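Local coordinates for pmbA-related protein (PDB 1VL4) that is of uncertain function, a putative modulator of DNA gyrase that may act as a metallopeptidase like its PmbA/TldD relatives, at residues 143-148 with 220-225; 150-155 with 185-190. One frame throughout, in Å; residues are numbered along the deposited sequence.

Interaction 1: 143-148 with 220-225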
ATOM      1  N   ALA A 143       3.174  21.145 -21.551  1.00 14.02           N
ATOM      2  CA  ALA A 143       2.062  22.148 -21.712  1.00 13.50           C
ATOM      3  C   ALA A 143       2.094  22.969 -23.007  1.00 13.64           C
ATOM      4  O   ALA A 143       1.088  23.592 -23.382  1.00 14.30           O
ATOM      5  CB  ALA A 143       2.003  23.080 -20.510  1.00 12.53           C
ATOM      6  N   LYS A 144       3.216  22.953 -23.710  1.00 13.11           N
ATOM      7  CA  LYS A 144       3.427  23.861 -24.812  1.00 16.20           C
ATOM      8  C   LYS A 144       2.351  23.770 -25.938  1.00 14.43           C
ATOM      9  O   LYS A 144       1.835  24.776 -26.385  1.00 13.02           O
ATOM     10  CB  LYS A 144       4.824  23.665 -25.425  1.00 14.43           C
ATOM     11  CG  LYS A 144       5.118  24.748 -26.473  1.00 22.65           C
ATOM     12  CD  LYS A 144       6.385  24.493 -27.281  1.00 27.52           C
ATOM     13  CE  LYS A 144       6.168  24.759 -28.788  1.00 35.28           C
ATOM     14  NZ  LYS A 144       5.605  26.119 -29.144  1.00 36.91           N
ATOM     15  N   ASP A 145       2.030  22.564 -26.393  1.00 14.18           N
ATOM     16  CA  ASP A 145       1.111  22.396 -27.504  1.00 15.73           C
ATOM     17  C   ASP A 145      -0.326  22.792 -27.116  1.00 15.36           C
ATOM     18  O   ASP A 145      -0.827  22.361 -26.090  1.00 14.94           O
ATOM     19  CB  ASP A 145       1.153  20.957 -27.977  1.00 16.25           C
ATOM     20  CG  ASP A 145       0.621  20.820 -29.383  1.00 17.72           C
ATOM     21  OD1 ASP A 145      -0.578  21.052 -29.566  1.00 16.06           O
ATOM     22  OD2 ASP A 145       1.403  20.499 -30.293  1.00 17.43           O
ATOM     23  N   GLU A 146      -0.995  23.572 -27.964  1.00 17.01           N
ATOM     24  CA  GLU A 146      -2.365  24.028 -27.667  1.00 16.27           C
ATOM     25  C   GLU A 146      -3.370  22.869 -27.486  1.00 13.00           C
ATOM     26  O   GLU A 146      -4.418  23.033 -26.863  1.00  9.69           O
ATOM     27  CB  GLU A 146      -2.846  25.026 -28.723  1.00 19.49           C
ATOM     28  CG  GLU A 146      -2.924  24.518 -30.172  1.00 22.70           C
ATOM     29  CD  GLU A 146      -3.639  25.527 -31.080  1.00 21.16           C
ATOM     30  OE1 GLU A 146      -4.337  26.378 -30.529  1.00 31.36           O
ATOM     31  OE2 GLU A 146      -3.498  25.485 -32.325  1.00 35.55           O
ATOM     32  N   ARG A 147      -3.030  21.689 -28.001  1.00 12.58           N
ATOM     33  CA  ARG A 147      -3.908  20.542 -27.904  1.00  9.80           C
ATOM     34  C   ARG A 147      -3.881  19.924 -26.536  1.00  9.87           C
ATOM     35  O   ARG A 147      -4.785  19.175 -26.186  1.00  9.59           O
ATOM     36  CB  ARG A 147      -3.512  19.508 -28.963  1.00  9.80           C
ATOM     37  CG  ARG A 147      -3.784  20.004 -30.412  1.00 12.38           C
ATOM     38  CD  ARG A 147      -3.248  19.024 -31.412  1.00  9.99           C
ATOM     39  NE  ARG A 147      -1.812  19.124 -31.491  1.00 13.68           N
ATOM     40  CZ  ARG A 147      -1.058  18.598 -32.458  1.00 16.92           C
ATOM     41  NH1 ARG A 147      -1.592  17.909 -33.449  1.00 20.22           N
ATOM     42  NH2 ARG A 147       0.250  18.750 -32.408  1.00 17.43           N
ATOM     43  N   VAL A 148      -2.825  20.193 -25.768  1.00 10.72           N
ATOM     44  CA  VAL A 148      -2.757  19.731 -24.377  1.00 11.35           C
ATOM     45  C   VAL A 148      -3.630  20.623 -23.508  1.00 11.06           C
ATOM     46  O   VAL A 148      -3.462  21.858 -23.499  1.00  9.91           O
ATOM     47  CB  VAL A 148      -1.306  19.711 -23.853  1.00  9.82           C
ATOM     48  CG1 VAL A 148      -1.265  19.251 -22.424  1.00 10.36           C
ATOM     49  CG2 VAL A 148      -0.499  18.791 -24.718  1.00 10.53           C
ATOM     50  N   GLU A 220       2.379  11.492 -26.759  1.00 12.80           N
ATOM     51  CA  GLU A 220       1.589  10.329 -26.395  1.00 12.31           C
ATOM     52  C   GLU A 220       0.086  10.630 -26.378  1.00 13.59           C
ATOM     53  O   GLU A 220      -0.707  10.007 -27.098  1.00 15.40           O
ATOM     54  CB  GLU A 220       2.067   9.760 -25.070  1.00 13.46           C
ATOM     55  CG  GLU A 220       3.446   9.083 -25.124  1.00 17.12           C
ATOM     56  CD  GLU A 220       3.408   7.714 -25.820  1.00 23.56           C
ATOM     57  OE1 GLU A 220       2.729   6.792 -25.297  1.00 27.40           O
ATOM     58  OE2 GLU A 220       4.082   7.559 -26.869  1.00 25.47           O
ATOM     59  N   ALA A 221      -0.299  11.643 -25.627  1.00 12.34           N
ATOM     60  CA  ALA A 221      -1.696  12.028 -25.520  1.00 12.91           C
ATOM     61  C   ALA A 221      -2.313  12.464 -26.854  1.00 10.93           C
ATOM     62  O   ALA A 221      -3.437  12.084 -27.187  1.00 12.23           O
ATOM     63  CB  ALA A 221      -1.839  13.157 -24.473  1.00 15.01           C
ATOM     64  N   ILE A 222      -1.574  13.279 -27.598  1.00  9.67           N
ATOM     65  CA  ILE A 222      -2.071  13.872 -28.831  1.00  9.92           C
ATOM     66  C   ILE A 222      -2.320  12.817 -29.911  1.00 10.88           C
ATOM     67  O   ILE A 222      -3.259  12.922 -30.705  1.00 10.89           O
ATOM     68  CB  ILE A 222      -1.070  14.918 -29.350  1.00  8.27           C
ATOM     69  CG1 ILE A 222      -1.205  16.221 -28.563  1.00 12.63           C
ATOM     70  CG2 ILE A 222      -1.275  15.233 -30.844  1.00 17.79           C
ATOM     71  CD1 ILE A 222       0.028  17.123 -28.635  1.00 10.63           C
ATOM     72  N   SER A 223      -1.449  11.812 -29.946  0.50 12.93           N
ATOM     73  CA  SER A 223      -1.526  10.763 -30.944  0.50 11.33           C
ATOM     74  C   SER A 223      -2.805   9.924 -30.825  0.50 12.63           C
ATOM     75  O   SER A 223      -3.206   9.264 -31.797  0.50  9.97           O
ATOM     76  CB  SER A 223      -0.296   9.874 -30.878  0.50 11.33           C
ATOM     77  OG  SER A 223      -0.292   9.102 -29.712  0.50  4.50           O
ATOM     78  N   LEU A 224      -3.439   9.963 -29.652  1.00 11.88           N
ATOM     79  CA  LEU A 224      -4.702   9.256 -29.428  1.00 12.95           C
ATOM     80  C   LEU A 224      -5.925  10.095 -29.807  1.00 12.43           C
ATOM     81  O   LEU A 224      -7.062   9.608 -29.733  1.00 13.36           O
ATOM     82  CB  LEU A 224      -4.818   8.793 -27.975  1.00 12.75           C
ATOM     83  CG  LEU A 224      -3.765   7.789 -27.547  1.00 15.65           C
ATOM     84  CD1 LEU A 224      -3.873   7.592 -26.045  1.00 23.19           C
ATOM     85  CD2 LEU A 224      -3.905   6.476 -28.307  1.00 14.73           C
ATOM     86  N   ILE A 225      -5.716  11.337 -30.223  1.00 11.25           N
ATOM     87  CA  ILE A 225      -6.852  12.151 -30.649  1.00 13.10           C
ATOM     88  C   ILE A 225      -7.410  11.525 -31.906  1.00 15.25           C
ATOM     89  O   ILE A 225      -6.641  11.200 -32.814  1.00 14.70           O
ATOM     90  CB  ILE A 225      -6.446  13.594 -30.927  1.00 13.33           C
ATOM     91  CG1 ILE A 225      -5.953  14.263 -29.624  1.00 12.79           C
ATOM     92  CG2 ILE A 225      -7.609  14.361 -31.594  1.00 15.64           C
ATOM     93  CD1 ILE A 225      -5.362  15.630 -29.888  1.00 13.84           C
TER
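Arg147 lies across Ile222 at about a right angle, and following it outward from the backbone explains most of the contact. Its CB sits 4.0 Å from Ile222 CG1. CD then passes Ile225 CD1 at a loose 4.3 Å. The chain bends at chi3 (-75°), which swings NE back to Asp145, where it donates to OD1 over 3.0 Å. From there the guanidinium spreads over the isoleucine: Ile222 CG2 lies beneath the centre of one face, 3.7 Å from Arg147 CZ, and Arg147 NH1 is equally near that methyl. At the rim of the same plane Asp145 is gripped side-on, NH2 reaching its OD2 at 3.0 Å to complete a salt bridge. Both partners lie almost in the guanidinium plane, although NE comes to OD1 from well above the carboxylate plane. OD1 takes a second bond, from the backbone N of Arg147, through its anti lone pair; two donors on one oxygen should hold the carboxylate firmly. Ile222 CD1 tucks under this ion pair, 3.8 Å from Asp145 CG, with Val148 CG2 farther off. The result is a charged pair laid over a helix-end isoleucine at the surface. Asp145 forms an Asx turn within the type I beta turn from Asp145 to Val148, which carries the chain from helix 128-143 into strand 148-167, against the end of helix 210-223.

Interaction 2: 150-155 with 185-190; sequences MVPTVM and MAIARD
Pro152 and Ile187 make the apolar centre, their side chains meeting obliquely with Pro152 CG only 3.4 Å from Ile187 CD1, tighter than usual van der Waals contact. On one flank Met150 runs side by side with Ile187 and points the same way, its CG 4.0 Å from Ile187 CD1. On another, Met185 folds back by bends at chi2 and chi3 and brings CE to 4.0 Å from Pro152 CG, with SD about as near. An alanine at Pro152 would lack CG and CD and would probably leave a gap beside the tips of Ile187 and Met185, letting both turn more freely. Outside this cluster the backbones pair antiparallel. Ile187 N gives a nearly straight bond to Met150 O (2.9 Å, 176° at the hydrogen), while the return bond from Met150 N to Ile187 O is weak. Farther along, Met185 N donates to Thr153 O at 2.9 Å. Between these pairs Val151 and Pro152 both stand opposite Ala186, a beta bulge; Pro152 N has no hydrogen to give, and Met185 O instead receives a CA-H...O contact from Val151 CA at 3.4 Å. Met150, Thr153, Met185 and Ile187 occupy one face of the sheet. Val151 turns to helix 128-143, touching His139, Ala142 and Ala143. The two strands form the hairpin 148-167/172-188 in the antiparallel sheet, with strand 32-48 bonded beyond Val154 and strand 194-202 beyond Ala186.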
ATOM      1  N   MET A 150      -4.288  19.843 -20.161  1.00 16.74           N
ATOM      2  CA  MET A 150      -3.620  19.969 -18.897  1.00 18.82           C
ATOM      3  C   MET A 150      -2.510  18.957 -18.722  1.00 13.85           C
ATOM      4  O   MET A 150      -2.303  18.031 -19.540  1.00  9.89           O
ATOM      5  CB  MET A 150      -4.616  19.843 -17.762  1.00 19.28           C
ATOM      6  CG  MET A 150      -5.059  18.455 -17.448  1.00 20.76           C
ATOM      7  SD  MET A 150      -6.236  18.531 -16.077  1.00 37.25           S
ATOM      8  CE  MET A 150      -7.767  18.398 -16.994  1.00 36.93           C
ATOM      9  N   VAL A 151      -1.796  19.136 -17.613  1.00 12.65           N
ATOM     10  CA  VAL A 151      -0.671  18.283 -17.264  1.00 10.91           C
ATOM     11  C   VAL A 151      -0.860  17.865 -15.806  1.00 15.92           C
ATOM     12  O   VAL A 151      -0.390  18.530 -14.881  1.00 18.92           O
ATOM     13  CB  VAL A 151       0.668  19.006 -17.536  1.00  8.67           C
ATOM     14  CG1 VAL A 151       1.817  18.058 -17.307  1.00 13.04           C
ATOM     15  CG2 VAL A 151       0.701  19.547 -18.962  1.00 11.56           C
ATOM     16  N   PRO A 152      -1.602  16.777 -15.589  1.00 17.31           N
ATOM     17  CA  PRO A 152      -2.089  16.570 -14.230  1.00 16.56           C
ATOM     18  C   PRO A 152      -0.968  16.238 -13.255  1.00 13.97           C
ATOM     19  O   PRO A 152      -1.085  16.503 -12.065  1.00  9.18           O
ATOM     20  CB  PRO A 152      -3.023  15.364 -14.380  1.00 16.48           C
ATOM     21  CG  PRO A 152      -3.278  15.250 -15.881  1.00 21.17           C
ATOM     22  CD  PRO A 152      -2.061  15.726 -16.515  1.00 15.53           C
ATOM     23  N   THR A 153       0.102  15.637 -13.766  1.00 13.85           N
ATOM     24  CA  THR A 153       1.189  15.226 -12.951  1.00 14.62           C
ATOM     25  C   THR A 153       2.535  15.399 -13.632  1.00 13.13           C
ATOM     26  O   THR A 153       2.714  15.074 -14.779  1.00 13.51           O
ATOM     27  CB  THR A 153       1.000  13.756 -12.479  1.00 15.86           C
ATOM     28  OG1 THR A 153      -0.146  13.667 -11.648  1.00 20.86           O
ATOM     29  CG2 THR A 153       2.175  13.269 -11.659  1.00 20.04           C
ATOM     30  N   VAL A 154       3.482  15.938 -12.858  1.00 12.53           N
ATOM     31  CA  VAL A 154       4.915  15.756 -13.109  1.00  9.05           C
ATOM     32  C   VAL A 154       5.514  15.322 -11.782  1.00  9.57           C
ATOM     33  O   VAL A 154       5.245  15.915 -10.717  1.00  8.59           O
ATOM     34  CB  VAL A 154       5.601  17.040 -13.610  1.00  7.75           C
ATOM     35  CG1 VAL A 154       7.100  16.893 -13.624  1.00 10.85           C
ATOM     36  CG2 VAL A 154       5.097  17.435 -14.976  1.00 12.09           C
ATOM     37  N   MET A 155       6.289  14.272 -11.832  1.00 13.40           N
ATOM     38  CA  MET A 155       6.953  13.793 -10.649  1.00 17.23           C
ATOM     39  C   MET A 155       8.465  13.579 -10.826  1.00  9.79           C
ATOM     40  O   MET A 155       8.931  12.932 -11.753  1.00 10.60           O
ATOM     41  CB  MET A 155       6.271  12.533 -10.163  1.00 13.34           C
ATOM     42  CG  MET A 155       6.577  12.166  -8.710  1.00 32.35           C
ATOM     43  SD  MET A 155       6.091  10.462  -8.396  1.00 42.06           S
ATOM     44  CE  MET A 155       4.375  10.653  -9.042  1.00 32.18           C
ATOM     45  N   MET A 185       2.766  13.368 -17.106  1.00 14.63           N
ATOM     46  CA  MET A 185       1.514  12.890 -17.720  1.00 18.31           C
ATOM     47  C   MET A 185       0.730  14.083 -18.253  1.00 13.37           C
ATOM     48  O   MET A 185       0.516  15.075 -17.527  1.00 13.10           O
ATOM     49  CB  MET A 185       0.658  12.078 -16.717  1.00 14.65           C
ATOM     50  CG  MET A 185      -0.523  11.343 -17.398  1.00 23.52           C
ATOM     51  SD  MET A 185      -2.031  11.483 -16.441  1.00 37.65           S
ATOM     52  CE  MET A 185      -3.306  11.675 -17.680  1.00 38.24           C
ATOM     53  N   ALA A 186       0.294  13.976 -19.510  1.00 11.66           N
ATOM     54  CA  ALA A 186      -0.460  15.024 -20.150  1.00 10.60           C
ATOM     55  C   ALA A 186      -1.846  14.534 -20.597  1.00 11.66           C
ATOM     56  O   ALA A 186      -2.062  13.353 -20.808  1.00 10.17           O
ATOM     57  CB  ALA A 186       0.325  15.600 -21.293  1.00 12.31           C
ATOM     58  N   ILE A 187      -2.800  15.450 -20.647  1.00 10.90           N
ATOM     59  CA  ILE A 187      -4.161  15.184 -21.205  1.00 11.53           C
ATOM     60  C   ILE A 187      -4.426  16.054 -22.429  1.00 10.26           C
ATOM     61  O   ILE A 187      -4.319  17.284 -22.348  1.00 14.08           O
ATOM     62  CB  ILE A 187      -5.264  15.420 -20.152  1.00  8.48           C
ATOM     63  CG1 ILE A 187      -5.044  14.458 -18.970  1.00 16.85           C
ATOM     64  CG2 ILE A 187      -6.680  15.251 -20.774  1.00 13.95           C
ATOM     65  CD1 ILE A 187      -6.002  14.599 -17.848  1.00 13.61           C
ATOM     66  N   ALA A 188      -4.797  15.397 -23.558  1.00 12.90           N
ATOM     67  CA  ALA A 188      -5.097  16.055 -24.833  1.00 12.45           C
ATOM     68  C   ALA A 188      -6.624  16.181 -25.053  1.00 12.09           C
ATOM     69  O   ALA A 188      -7.417  15.357 -24.595  1.00 11.86           O
ATOM     70  CB  ALA A 188      -4.464  15.281 -25.977  1.00 15.05           C
ATOM     71  N   ARG A 189      -7.020  17.259 -25.719  1.00 11.64           N
ATOM     72  CA  ARG A 189      -8.410  17.544 -25.977  1.00 11.77           C
ATOM     73  C   ARG A 189      -9.001  16.602 -27.028  1.00 11.64           C
ATOM     74  O   ARG A 189      -8.471  16.485 -28.116  1.00 13.92           O
ATOM     75  CB  ARG A 189      -8.529  18.974 -26.469  1.00 12.34           C
ATOM     76  CG  ARG A 189      -9.939  19.396 -26.787  1.00 12.13           C
ATOM     77  CD  ARG A 189      -9.970  20.782 -27.347  1.00 10.48           C
ATOM     78  NE  ARG A 189      -9.702  21.795 -26.345  1.00 13.37           N
ATOM     79  CZ  ARG A 189      -8.506  22.351 -26.127  1.00 15.26           C
ATOM     80  NH1 ARG A 189      -7.427  22.063 -26.877  1.00 13.36           N
ATOM     81  NH2 ARG A 189      -8.388  23.232 -25.172  1.00 17.42           N
ATOM     82  N   ASP A 190     -10.116  15.929 -26.689  1.00 13.14           N
ATOM     83  CA  ASP A 190     -10.822  15.073 -27.641  1.00 13.93           C
ATOM     84  C   ASP A 190     -12.253  14.785 -27.138  1.00 15.35           C
ATOM     85  O   ASP A 190     -12.574  15.095 -25.991  1.00 16.27           O
ATOM     86  CB  ASP A 190     -10.014  13.772 -27.850  1.00 12.05           C
ATOM     87  CG  ASP A 190     -10.424  12.993 -29.081  1.00 19.54           C
ATOM     88  OD1 ASP A 190     -11.066  13.573 -29.975  1.00 20.80           O
ATOM     89  OD2 ASP A 190     -10.085  11.786 -29.155  1.00 15.47           O
TER

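How the interactions relate
Interaction 1 and interaction 2 lie with centres about 8 Å apart, near one end of the long antiparallel sheet, and they touch directly. Arg147 O probably accepts a hydrogen bond from Arg189 N at 3.0 Å, which ties the turn of interaction 1 to the chain just past the strand of interaction 2. A second probable bond links Glu146 O to Arg189 NH1. On the helix side, Ala188 CB packs 3.6 Å from Ala221 O. The hairpin of interaction 2 falls between the two segments of interaction 1 in sequence, and all four segments fall within the central domain of the PmbA/TldA family. Together the contacts join the sheet end to helices 128-143 and 210-223.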